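Side-chain contacts in PfkB (Polaromonas sp. JS666, PDB 4DU5), which probably transfers phosphate from ATP to a sugar or sugar-derived substrate, as a member of the pfkB family of carbohydrate kinases: residues G160-I165 with L170-K175; P191-T196 with M222-F227; T196-P201 with D206-L211; F240-Q243 with L248-V251. All blocks are in the same frame, centred on the assembly; numbering follows the deposited sequence.

Contact 1: G160-I165 with L170-K175; sequences GVFPAI and LPAARK
Pro163 and Leu170 mark the point where the two backbones come nearest, with their CA atoms 4.2 Å apart. Segment 160-165 lies in the loop after strand 153-159, while 170-175 is helical and belongs to the early turns of helix 169-182. Four residues join them, so the chain doubles back almost at once and sets the new helix against the loop it has just left.

The proline ring is the centre of the apolar contact. Its CB touches both Leu170 CD1, at 3.8 Å, and Ala173 CB, at 3.9 Å, two residues that stand one turn apart on the helix. With CG trans to the backbone N of Leu170 (chi1 -170°), the leucine brings its CD1 to Pro163 CB. Leu170 CB lies close to Pro163 O as well, though only in van der Waals contact. Phe162 continues the surface: its ring meets the two alanines obliquely, CD2 being 4.2 Å from Ala173 CB and CE2 slightly farther from Ala172 CB.

The loop backbone is held at both the N and the O of Phe162, N bonding to Glu61 OE1 and O to Thr169 OG1. Leu211 of helix 201-212 touches both Pro163 and Ala173. Such a turn from strand end into helix is the first half of a beta-alpha-beta crossover, here linking the neighbouring parallel strands 153-159 and 186-190 of a ribokinase-like fold.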
loop_
_atom_site.group_PDB
_atom_site.type_symbol
_atom_site.label_atom_id
_atom_site.label_comp_id
_atom_site.label_asym_id
_atom_site.label_seq_id
_atom_site.Cartn_x
_atom_site.Cartn_y
_atom_site.Cartn_z
ATOM N N GLY A 160 5.019 -7.913 -22.494
ATOM C CA GLY A 160 4.654 -9.136 -21.813
ATOM C C GLY A 160 3.996 -8.893 -20.458
ATOM O O GLY A 160 3.423 -9.818 -19.882
ATOM N N VAL A 161 4.069 -7.665 -19.941
ATOM C CA VAL A 161 3.542 -7.364 -18.611
ATOM C C VAL A 161 2.023 -7.264 -18.646
ATOM O O VAL A 161 1.345 -8.124 -18.082
ATOM C CB VAL A 161 4.135 -6.113 -18.012
ATOM C CG1 VAL A 161 3.598 -5.908 -16.655
ATOM C CG2 VAL A 161 5.619 -6.257 -17.929
ATOM N N PHE A 162 1.481 -6.253 -19.324
ATOM C CA PHE A 162 0.037 -6.125 -19.409
ATOM C C PHE A 162 -0.717 -7.467 -19.560
ATOM O O PHE A 162 -1.609 -7.768 -18.772
ATOM C CB PHE A 162 -0.368 -5.146 -20.495
ATOM C CG PHE A 162 -1.828 -4.856 -20.523
ATOM C CD1 PHE A 162 -2.489 -4.443 -19.368
ATOM C CD2 PHE A 162 -2.558 -4.972 -21.720
ATOM C CE1 PHE A 162 -3.877 -4.156 -19.392
ATOM C CE2 PHE A 162 -3.965 -4.688 -21.755
ATOM C CZ PHE A 162 -4.618 -4.274 -20.585
ATOM N N PRO A 163 -0.333 -8.302 -20.526
ATOM C CA PRO A 163 -1.057 -9.578 -20.592
ATOM C C PRO A 163 -0.897 -10.500 -19.364
ATOM O O PRO A 163 -1.719 -11.400 -19.178
ATOM C CB PRO A 163 -0.475 -10.243 -21.828
ATOM C CG PRO A 163 0.847 -9.642 -21.973
ATOM C CD PRO A 163 0.704 -8.211 -21.562
ATOM N N ALA A 164 0.124 -10.272 -18.537
ATOM C CA ALA A 164 0.445 -11.144 -17.394
ATOM C C ALA A 164 -0.209 -10.714 -16.103
ATOM O O ALA A 164 0.099 -11.244 -15.046
ATOM C CB ALA A 164 1.950 -11.183 -17.167
ATOM N N ILE A 165 -1.115 -9.753 -16.180
ATOM C CA ILE A 165 -1.497 -9.014 -14.984
ATOM C C ILE A 165 -2.622 -9.681 -14.200
ATOM O O ILE A 165 -2.537 -9.819 -12.977
ATOM C CB ILE A 165 -1.755 -7.542 -15.334
ATOM C CG1 ILE A 165 -0.412 -6.805 -15.370
ATOM C CG2 ILE A 165 -2.746 -6.884 -14.359
ATOM C CD1 ILE A 165 -0.554 -5.311 -15.202
ATOM N N LEU A 170 -5.148 -10.538 -20.468
ATOM C CA LEU A 170 -4.764 -11.339 -21.637
ATOM C C LEU A 170 -5.746 -11.233 -22.802
ATOM O O LEU A 170 -5.349 -10.820 -23.896
ATOM C CB LEU A 170 -4.525 -12.793 -21.244
ATOM C CG LEU A 170 -3.887 -13.720 -22.282
ATOM C CD1 LEU A 170 -2.683 -13.086 -23.008
ATOM C CD2 LEU A 170 -3.497 -15.065 -21.624
ATOM N N PRO A 171 -7.032 -11.577 -22.579
ATOM C CA PRO A 171 -8.036 -11.306 -23.608
ATOM C C PRO A 171 -7.875 -9.920 -24.282
ATOM O O PRO A 171 -7.934 -9.824 -25.523
ATOM C CB PRO A 171 -9.367 -11.361 -22.830
ATOM C CG PRO A 171 -8.989 -11.602 -21.383
ATOM C CD PRO A 171 -7.638 -12.240 -21.419
ATOM N N ALA A 172 -7.667 -8.873 -23.466
ATOM C CA ALA A 172 -7.615 -7.491 -23.934
ATOM C C ALA A 172 -6.326 -7.168 -24.699
ATOM O O ALA A 172 -6.326 -6.325 -25.594
ATOM C CB ALA A 172 -7.793 -6.538 -22.779
ATOM N N ALA A 173 -5.235 -7.830 -24.339
ATOM C CA ALA A 173 -3.977 -7.662 -25.060
ATOM C C ALA A 173 -4.180 -8.267 -26.444
ATOM O O ALA A 173 -4.163 -7.539 -27.439
ATOM C CB ALA A 173 -2.810 -8.325 -24.309
ATOM N N ARG A 174 -4.419 -9.582 -26.483
ATOM C CA ARG A 174 -4.840 -10.287 -27.689
ATOM C C ARG A 174 -5.769 -9.483 -28.589
ATOM O O ARG A 174 -5.478 -9.326 -29.773
ATOM C CB ARG A 174 -5.499 -11.619 -27.333
ATOM C CG ARG A 174 -4.605 -12.519 -26.542
ATOM C CD ARG A 174 -4.566 -13.905 -27.137
ATOM N NE ARG A 174 -5.641 -14.759 -26.636
ATOM C CZ ARG A 174 -5.545 -15.537 -25.559
ATOM N NH1 ARG A 174 -4.424 -15.580 -24.853
ATOM N NH2 ARG A 174 -6.583 -16.271 -25.182
ATOM N N LYS A 175 -6.867 -8.968 -28.040
ATOM C CA LYS A 175 -7.851 -8.257 -28.850
ATOM C C LYS A 175 -7.353 -6.892 -29.316
ATOM O O LYS A 175 -7.614 -6.458 -30.444
ATOM C CB LYS A 175 -9.169 -8.080 -28.083
ATOM C CG LYS A 175 -10.406 -8.190 -28.976
ATOM C CD LYS A 175 -10.916 -9.674 -29.044
ATOM C CE LYS A 175 -11.617 -10.009 -30.389
ATOM N NZ LYS A 175 -12.332 -8.811 -30.955
#

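Contact 2: P191-T196 with M222-F227; sequences PNLRPT and MEEGRF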
loop_
_atom_site.group_PDB
_atom_site.type_symbol
_atom_site.label_atom_id
_atom_site.label_comp_id
_atom_site.label_asym_id
_atom_site.label_seq_id
_atom_site.Cartn_x
_atom_site.Cartn_y
_atom_site.Cartn_z
ATOM N N PRO A 191 8.553 -8.854 -25.791
ATOM C CA PRO A 191 8.252 -10.056 -24.995
ATOM C C PRO A 191 8.924 -10.085 -23.629
ATOM O O PRO A 191 9.771 -10.948 -23.374
ATOM C CB PRO A 191 8.802 -11.191 -25.855
ATOM C CG PRO A 191 9.835 -10.586 -26.688
ATOM C CD PRO A 191 9.482 -9.151 -26.902
ATOM N N ASN A 192 8.560 -9.155 -22.757
ATOM C CA ASN A 192 9.086 -9.133 -21.395
ATOM C C ASN A 192 8.692 -10.371 -20.623
ATOM O O ASN A 192 7.564 -10.843 -20.751
ATOM C CB ASN A 192 8.490 -7.948 -20.668
ATOM C CG ASN A 192 9.249 -6.695 -20.911
ATOM O OD1 ASN A 192 10.439 -6.603 -20.576
ATOM N ND2 ASN A 192 8.583 -5.705 -21.483
ATOM N N LEU A 193 9.591 -10.892 -19.799
ATOM C CA LEU A 193 9.245 -12.041 -18.969
ATOM C C LEU A 193 9.147 -11.638 -17.521
ATOM O O LEU A 193 10.135 -11.215 -16.921
ATOM C CB LEU A 193 10.295 -13.138 -19.098
ATOM C CG LEU A 193 10.579 -13.727 -20.457
ATOM C CD1 LEU A 193 11.238 -15.056 -20.217
ATOM C CD2 LEU A 193 9.285 -13.882 -21.235
ATOM N N ARG A 194 7.961 -11.758 -16.953
ATOM C CA ARG A 194 7.824 -11.583 -15.522
ATOM C C ARG A 194 7.159 -12.851 -14.996
ATOM O O ARG A 194 5.940 -13.035 -15.149
ATOM C CB ARG A 194 7.006 -10.341 -15.194
ATOM C CG ARG A 194 7.451 -9.075 -15.933
ATOM C CD ARG A 194 8.276 -8.164 -15.066
ATOM N NE ARG A 194 9.275 -7.498 -15.880
ATOM C CZ ARG A 194 9.217 -6.228 -16.260
ATOM N NH1 ARG A 194 8.194 -5.446 -15.894
ATOM N NH2 ARG A 194 10.199 -5.732 -17.008
ATOM N N PRO A 195 7.963 -13.748 -14.392
ATOM C CA PRO A 195 7.461 -15.070 -14.011
ATOM C C PRO A 195 6.462 -15.008 -12.832
ATOM O O PRO A 195 5.410 -15.674 -12.875
ATOM C CB PRO A 195 8.735 -15.849 -13.641
ATOM C CG PRO A 195 9.901 -14.851 -13.757
ATOM C CD PRO A 195 9.299 -13.485 -13.823
ATOM N N THR A 196 6.779 -14.212 -11.811
ATOM C CA THR A 196 5.876 -13.977 -10.693
ATOM C C THR A 196 4.449 -13.709 -11.175
ATOM O O THR A 196 3.482 -14.031 -10.495
ATOM C CB THR A 196 6.310 -12.756 -9.844
ATOM O OG1 THR A 196 5.815 -11.545 -10.446
ATOM C CG2 THR A 196 7.866 -12.700 -9.658
HETATM N N MSE A 222 18.133 -11.502 -26.179
HETATM C CA MSE A 222 18.765 -12.819 -26.341
HETATM C C MSE A 222 18.357 -13.827 -25.279
HETATM O O MSE A 222 17.972 -14.933 -25.624
HETATM C CB MSE A 222 20.286 -12.675 -26.254
HETATM C CG MSE A 222 21.097 -13.239 -27.419
HETATM SE SE MSE A 222 20.269 -14.603 -28.547
HETATM C CE MSE A 222 20.465 -16.176 -27.354
ATOM N N GLU A 223 18.473 -13.439 -23.997
ATOM C CA GLU A 223 18.146 -14.288 -22.847
ATOM C C GLU A 223 16.701 -14.757 -22.909
ATOM O O GLU A 223 16.421 -15.962 -22.858
ATOM C CB GLU A 223 18.352 -13.553 -21.513
ATOM C CG GLU A 223 19.565 -12.587 -21.393
ATOM C CD GLU A 223 19.657 -11.901 -19.994
ATOM O OE1 GLU A 223 18.616 -11.755 -19.289
ATOM O OE2 GLU A 223 20.785 -11.510 -19.599
ATOM N N GLU A 224 15.790 -13.792 -23.006
ATOM C CA GLU A 224 14.364 -14.059 -23.171
ATOM C C GLU A 224 14.152 -14.954 -24.389
ATOM O O GLU A 224 13.434 -15.942 -24.317
ATOM C CB GLU A 224 13.569 -12.760 -23.348
ATOM C CG GLU A 224 13.501 -11.847 -22.126
ATOM C CD GLU A 224 14.806 -11.109 -21.840
ATOM O OE1 GLU A 224 15.492 -10.684 -22.808
ATOM O OE2 GLU A 224 15.151 -10.970 -20.636
ATOM N N GLY A 225 14.795 -14.612 -25.497
ATOM C CA GLY A 225 14.665 -15.369 -26.732
ATOM C C GLY A 225 15.078 -16.819 -26.607
ATOM O O GLY A 225 14.458 -17.690 -27.200
ATOM N N ARG A 226 16.129 -17.071 -25.830
ATOM C CA ARG A 226 16.602 -18.431 -25.576
ATOM C C ARG A 226 15.522 -19.188 -24.808
ATOM O O ARG A 226 15.134 -20.279 -25.212
ATOM C CB ARG A 226 17.980 -18.457 -24.867
ATOM N N PHE A 227 14.991 -18.582 -23.750
ATOM C CA PHE A 227 13.873 -19.182 -23.035
ATOM C C PHE A 227 12.639 -19.434 -23.901
ATOM O O PHE A 227 11.999 -20.472 -23.783
ATOM C CB PHE A 227 13.470 -18.309 -21.863
ATOM C CG PHE A 227 12.449 -18.944 -20.949
ATOM C CD1 PHE A 227 11.083 -18.873 -21.246
ATOM C CD2 PHE A 227 12.858 -19.590 -19.777
ATOM C CE1 PHE A 227 10.136 -19.448 -20.414
ATOM C CE2 PHE A 227 11.928 -20.167 -18.925
ATOM C CZ PHE A 227 10.552 -20.096 -19.248
HETATM O O HOH W 1 12.436 -10.293 -19.272
#
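Leu193 meets Glu224 through aliphatic carbon, the two CG atoms lying 3.9 Å apart as the side chains run past each other in opposite senses. One branch farther out, Leu193 CD1 reaches the ring of Phe227 at an oblique angle, 4.0 Å from its CD1. Glu224 CG rests against Pro191 O as well as Leu193 CG, and both lie toward the same side of it.

The carboxylate turns off elsewhere. A bend at chi2 (74°) carries it out of the line of the chain to a bridging water, which donates to Glu224 OE2 at 3.1 Å. That same water accepts from Leu193 N at 3.0 Å, tying the loop backbone to the glutamate across the contact.

In the next shell, Met204 of helix 201-212 touches both Leu193 and Phe227, and Leu228 touches both Pro191 and Leu193. Arg205 holds Phe227 twice, by a cation-pi interaction with the ring and by a hydrogen bond from NH2 to the backbone O. Within helix 222-229, Phe227 N bonds to Glu223 O.

Residues 191-194 belong to an Asp-Pro-Asn-Leu-Arg sequence that follows strand 186-190 and is familiar in pfkB sugar kinases. Glu224 appears to hold the place of the glutamate of the family's NXXE motif, which in relatives is linked to magnesium and phosphate, so the contact probably borders the active site.

Contact 3: T196-P201 with D206-L211; sequences TLWATP and DAINDL
Trp198 and Ala207 form the close-packed part of this contact, the outer end of the indole's six-membered ring lying obliquely against the alanine methyl, with CH2 3.3 Å from Ala207 CB. Beside them the indole also crosses Ile208, whose CD1 sits 4.1 Å from Trp198 CZ2. The Ile208 side chain does not start out toward the loop, yet CG1 beside the backbone N (chi1 -76°) and a further bend at chi2 (-44°) place the terminal methyl on the tryptophan side. Both helix residues, Ala207 and Ile208, are buried.

The solvent side is different. Ala199 in the loop, and Pro201 and Asp206 on the helix, are exposed, and none of them shares in the apolar contact. The backbones stay well apart, CA to CA 9.6 Å at Trp198 and Ala207, and the indole spans most of the distance.

The indole also touches Ala164 in the preceding loop and Leu203 and Met204 on the first turns of helix 201-212. Farther along that helix, Leu211 packs against Phe189 of strand 186-190. Ala207 O accepts from both Asp210 N and Leu211 N within the helix.

The tryptophan thus packs the loop after strand 186-190 against the helix that follows it. Helix 201-212 is the connection that returns the chain to parallel strand 217-218, a beta-alpha-beta crossover of the ribokinase-like fold.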
loop_
_atom_site.group_PDB
_atom_site.type_symbol
_atom_site.label_atom_id
_atom_site.label_comp_id
_atom_site.label_asym_id
_atom_site.label_seq_id
_atom_site.Cartn_x
_atom_site.Cartn_y
_atom_site.Cartn_z
ATOM N N THR A 196 6.779 -14.212 -11.811
ATOM C CA THR A 196 5.876 -13.977 -10.693
ATOM C C THR A 196 4.449 -13.709 -11.175
ATOM O O THR A 196 3.482 -14.031 -10.495
ATOM C CB THR A 196 6.310 -12.756 -9.844
ATOM O OG1 THR A 196 5.815 -11.545 -10.446
ATOM C CG2 THR A 196 7.866 -12.700 -9.658
ATOM N N LEU A 197 4.315 -13.109 -12.349
ATOM C CA LEU A 197 2.996 -12.772 -12.860
ATOM C C LEU A 197 2.239 -13.927 -13.525
ATOM O O LEU A 197 1.037 -13.849 -13.735
ATOM C CB LEU A 197 3.128 -11.603 -13.822
ATOM C CG LEU A 197 3.410 -10.261 -13.156
ATOM C CD1 LEU A 197 3.217 -9.131 -14.167
ATOM C CD2 LEU A 197 2.507 -10.063 -11.937
ATOM N N TRP A 198 2.952 -14.988 -13.868
ATOM C CA TRP A 198 2.379 -16.090 -14.631
ATOM C C TRP A 198 2.298 -17.338 -13.769
ATOM O O TRP A 198 3.194 -17.592 -12.940
ATOM C CB TRP A 198 3.245 -16.405 -15.850
ATOM C CG TRP A 198 3.204 -15.383 -16.897
ATOM C CD1 TRP A 198 4.080 -14.363 -17.059
ATOM C CD2 TRP A 198 2.237 -15.259 -17.948
ATOM N NE1 TRP A 198 3.724 -13.604 -18.141
ATOM C CE2 TRP A 198 2.598 -14.134 -18.710
ATOM C CE3 TRP A 198 1.098 -15.989 -18.318
ATOM C CZ2 TRP A 198 1.863 -13.710 -19.827
ATOM C CZ3 TRP A 198 0.355 -15.567 -19.434
ATOM C CH2 TRP A 198 0.746 -14.437 -20.172
ATOM N N ALA A 199 1.247 -18.123 -14.012
ATOM C CA ALA A 199 0.910 -19.299 -13.195
ATOM C C ALA A 199 1.914 -20.461 -13.311
ATOM O O ALA A 199 2.507 -20.878 -12.299
ATOM C CB ALA A 199 -0.511 -19.762 -13.495
ATOM N N THR A 200 2.087 -20.980 -14.532
ATOM C CA THR A 200 3.221 -21.856 -14.853
ATOM C C THR A 200 4.158 -21.116 -15.801
ATOM O O THR A 200 3.690 -20.414 -16.705
ATOM C CB THR A 200 2.752 -23.170 -15.494
ATOM N N PRO A 201 5.431 -21.435 -15.748
ATOM C CA PRO A 201 6.418 -20.883 -16.654
ATOM C C PRO A 201 6.101 -21.246 -18.052
ATOM O O PRO A 201 6.310 -20.483 -18.942
ATOM C CB PRO A 201 7.661 -21.606 -16.238
ATOM C CG PRO A 201 7.513 -21.657 -14.792
ATOM C CD PRO A 201 6.065 -21.902 -14.527
ATOM N N ASP A 206 3.857 -20.125 -23.740
ATOM C CA ASP A 206 2.794 -20.279 -24.726
ATOM C C ASP A 206 2.122 -18.959 -25.027
ATOM O O ASP A 206 1.912 -18.619 -26.197
ATOM C CB ASP A 206 1.774 -21.349 -24.312
ATOM C CG ASP A 206 2.282 -22.768 -24.588
ATOM O OD1 ASP A 206 3.184 -23.221 -23.844
ATOM O OD2 ASP A 206 1.791 -23.424 -25.547
ATOM N N ALA A 207 1.811 -18.208 -23.979
ATOM C CA ALA A 207 1.092 -16.954 -24.144
ATOM C C ALA A 207 1.933 -15.856 -24.824
ATOM O O ALA A 207 1.514 -15.286 -25.840
ATOM C CB ALA A 207 0.546 -16.472 -22.804
ATOM N N ILE A 208 3.107 -15.559 -24.263
ATOM C CA ILE A 208 3.990 -14.567 -24.849
ATOM C C ILE A 208 4.190 -14.900 -26.330
ATOM O O ILE A 208 3.929 -14.054 -27.188
ATOM C CB ILE A 208 5.315 -14.467 -24.078
ATOM C CG1 ILE A 208 5.136 -13.707 -22.763
ATOM C CG2 ILE A 208 6.397 -13.845 -24.912
ATOM C CD1 ILE A 208 4.317 -12.472 -22.861
ATOM N N ASN A 209 4.576 -16.143 -26.638
ATOM C CA ASN A 209 4.694 -16.571 -28.048
ATOM C C ASN A 209 3.427 -16.551 -28.892
ATOM O O ASN A 209 3.509 -16.567 -30.107
ATOM C CB ASN A 209 5.322 -17.956 -28.190
ATOM C CG ASN A 209 6.813 -17.980 -27.885
ATOM O OD1 ASN A 209 7.497 -16.965 -27.918
ATOM N ND2 ASN A 209 7.320 -19.165 -27.588
ATOM N N ASP A 210 2.257 -16.538 -28.272
ATOM C CA ASP A 210 1.019 -16.519 -29.047
ATOM C C ASP A 210 0.697 -15.070 -29.356
ATOM O O ASP A 210 0.144 -14.743 -30.405
ATOM C CB ASP A 210 -0.131 -17.235 -28.294
ATOM C CG ASP A 210 -1.528 -16.946 -28.906
ATOM O OD1 ASP A 210 -1.853 -17.536 -29.974
ATOM O OD2 ASP A 210 -2.287 -16.115 -28.309
ATOM N N LEU A 211 1.048 -14.202 -28.420
ATOM C CA LEU A 211 0.977 -12.774 -28.657
ATOM C C LEU A 211 1.906 -12.375 -29.829
ATOM O O LEU A 211 1.604 -11.467 -30.607
ATOM C CB LEU A 211 1.327 -12.012 -27.377
ATOM C CG LEU A 211 0.308 -12.055 -26.242
ATOM C CD1 LEU A 211 0.975 -11.918 -24.867
ATOM C CD2 LEU A 211 -0.750 -10.996 -26.431
#

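Contact 4: F240-Q243 with L248-V251; sequences FYRQ and LVVV
Val249 is the residue most covered here, and one methyl does the work: its CG2 faces the helix and lies 3.7 Å from Tyr241 CB and 3.8 Å from Arg242 CD. Neighbours in sequence thus both rest on the same methyl.

Arg242 comes next. Its aliphatic part runs past the valine in the opposite direction, and successive bends at chi2 (-62°) and chi3 (-45°) curl the chain toward the start of the strand. The curl delivers the polar end to two partners: NE bonds to Ala246 O in the connecting turn, and NH1 makes a salt bridge with Asp261 OD1. The salt bridge ties the arginine to strand 258-262, antiparallel to strand 248-252, where Asp261 also pairs with Val249 through backbone hydrogen bonding.

In the fold, this is the return leg of a crossover: helix 234-243 lies against one face of the central sheet and passes, through a short turn, into strand 248-252, parallel to strand 217-218 beside it. The same ribokinase-like sheet then continues with antiparallel strands.

Tyr241 contributes mainly through CB, because its ring leads off from the strand with CG beside the backbone N (chi1 -65°). One ring face takes Phe240 CD1, which stands 3.6 Å above the plane over the centre of the Tyr241 ring. At the far end, Tyr241 OH is hydrogen-bonded to Asn209 OD1 of helix 201-212, and Leu228 and Thr229 of helix 222-229 pack against the same side chain.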
loop_
_atom_site.group_PDB
_atom_site.type_symbol
_atom_site.label_atom_id
_atom_site.label_comp_id
_atom_site.label_asym_id
_atom_site.label_seq_id
_atom_site.Cartn_x
_atom_site.Cartn_y
_atom_site.Cartn_z
ATOM N N PHE A 240 12.533 -17.540 -35.692
ATOM C CA PHE A 240 11.396 -18.053 -34.947
ATOM C C PHE A 240 10.200 -17.096 -34.993
ATOM O O PHE A 240 9.052 -17.528 -35.134
ATOM C CB PHE A 240 11.804 -18.293 -33.488
ATOM C CG PHE A 240 10.727 -18.898 -32.653
ATOM C CD1 PHE A 240 9.737 -18.099 -32.081
ATOM C CD2 PHE A 240 10.687 -20.270 -32.448
ATOM C CE1 PHE A 240 8.712 -18.666 -31.315
ATOM C CE2 PHE A 240 9.685 -20.847 -31.684
ATOM C CZ PHE A 240 8.686 -20.048 -31.116
ATOM N N TYR A 241 10.461 -15.799 -34.860
ATOM C CA TYR A 241 9.383 -14.820 -34.872
ATOM C C TYR A 241 9.044 -14.320 -36.250
ATOM O O TYR A 241 7.960 -13.769 -36.461
ATOM C CB TYR A 241 9.677 -13.660 -33.932
ATOM C CG TYR A 241 9.730 -14.111 -32.515
ATOM C CD1 TYR A 241 8.567 -14.419 -31.820
ATOM C CD2 TYR A 241 10.943 -14.275 -31.872
ATOM C CE1 TYR A 241 8.609 -14.869 -30.521
ATOM C CE2 TYR A 241 10.998 -14.701 -30.559
ATOM C CZ TYR A 241 9.823 -15.003 -29.899
ATOM O OH TYR A 241 9.884 -15.438 -28.605
ATOM N N ARG A 242 9.962 -14.505 -37.192
ATOM C CA ARG A 242 9.650 -14.232 -38.595
ATOM C C ARG A 242 8.665 -15.277 -39.044
ATOM O O ARG A 242 7.714 -14.974 -39.759
ATOM C CB ARG A 242 10.891 -14.303 -39.494
ATOM C CG ARG A 242 11.980 -13.281 -39.202
ATOM C CD ARG A 242 11.516 -11.828 -39.391
ATOM N NE ARG A 242 10.747 -11.571 -40.607
ATOM C CZ ARG A 242 11.268 -11.421 -41.816
ATOM N NH1 ARG A 242 12.576 -11.525 -41.996
ATOM N NH2 ARG A 242 10.476 -11.183 -42.847
ATOM N N GLN A 243 8.892 -16.513 -38.619
ATOM C CA GLN A 243 8.034 -17.607 -39.067
ATOM C C GLN A 243 6.631 -17.504 -38.504
ATOM O O GLN A 243 5.679 -17.818 -39.213
ATOM C CB GLN A 243 8.664 -18.983 -38.815
ATOM C CG GLN A 243 9.372 -19.508 -40.055
ATOM C CD GLN A 243 10.784 -20.006 -39.762
ATOM O OE1 GLN A 243 11.006 -20.816 -38.843
ATOM N NE2 GLN A 243 11.754 -19.523 -40.547
ATOM N N LEU A 248 9.609 -7.729 -38.732
ATOM C CA LEU A 248 10.858 -7.240 -38.209
ATOM C C LEU A 248 11.077 -7.906 -36.878
ATOM O O LEU A 248 10.169 -7.958 -36.054
ATOM C CB LEU A 248 10.788 -5.718 -38.006
ATOM C CG LEU A 248 12.039 -4.946 -37.570
ATOM C CD1 LEU A 248 13.055 -4.943 -38.703
ATOM C CD2 LEU A 248 11.690 -3.549 -37.185
ATOM N N VAL A 249 12.270 -8.448 -36.680
ATOM C CA VAL A 249 12.727 -8.770 -35.346
ATOM C C VAL A 249 14.040 -8.037 -35.097
ATOM O O VAL A 249 14.941 -8.031 -35.946
ATOM C CB VAL A 249 12.925 -10.261 -35.150
ATOM C CG1 VAL A 249 13.203 -10.556 -33.673
ATOM C CG2 VAL A 249 11.693 -11.029 -35.641
ATOM N N VAL A 250 14.119 -7.394 -33.937
ATOM C CA VAL A 250 15.329 -6.760 -33.476
ATOM C C VAL A 250 15.623 -7.441 -32.164
ATOM O O VAL A 250 14.875 -7.254 -31.193
ATOM C CB VAL A 250 15.130 -5.279 -33.177
ATOM C CG1 VAL A 250 16.448 -4.660 -32.836
ATOM C CG2 VAL A 250 14.503 -4.561 -34.356
ATOM N N VAL A 251 16.710 -8.223 -32.138
ATOM C CA VAL A 251 17.125 -8.972 -30.945
ATOM C C VAL A 251 18.187 -8.158 -30.228
ATOM O O VAL A 251 19.178 -7.808 -30.837
ATOM C CB VAL A 251 17.715 -10.351 -31.324
ATOM C CG1 VAL A 251 18.162 -11.093 -30.096
ATOM C CG2 VAL A 251 16.721 -11.181 -32.141
#

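How the contacts relate
The four contacts follow the chain through successive crossovers of one sheet. Contacts 1 and 3, their centres about 10 Å apart, meet where Gly160 CA lies 3.5 Å from Ile208 CD1. Contact 3 is nested inside the loop closed by contact 2; the two share Thr196, and Pro191 CB packs on Ile208 CG2 at 3.7 Å. Contact 4 is more remote, about 20 Å from contact 1 between centres, but it is joined to contact 3 through Asn209 and touches contact 2 where Met222 N lies 3.9 Å from Val251 CG1. Contact 2, carrying the Asp-Pro-Asn-Leu-Arg loop, probably borders the catalytic cleft; its Arg194 NH1 touches Val161 CG2 of contact 1.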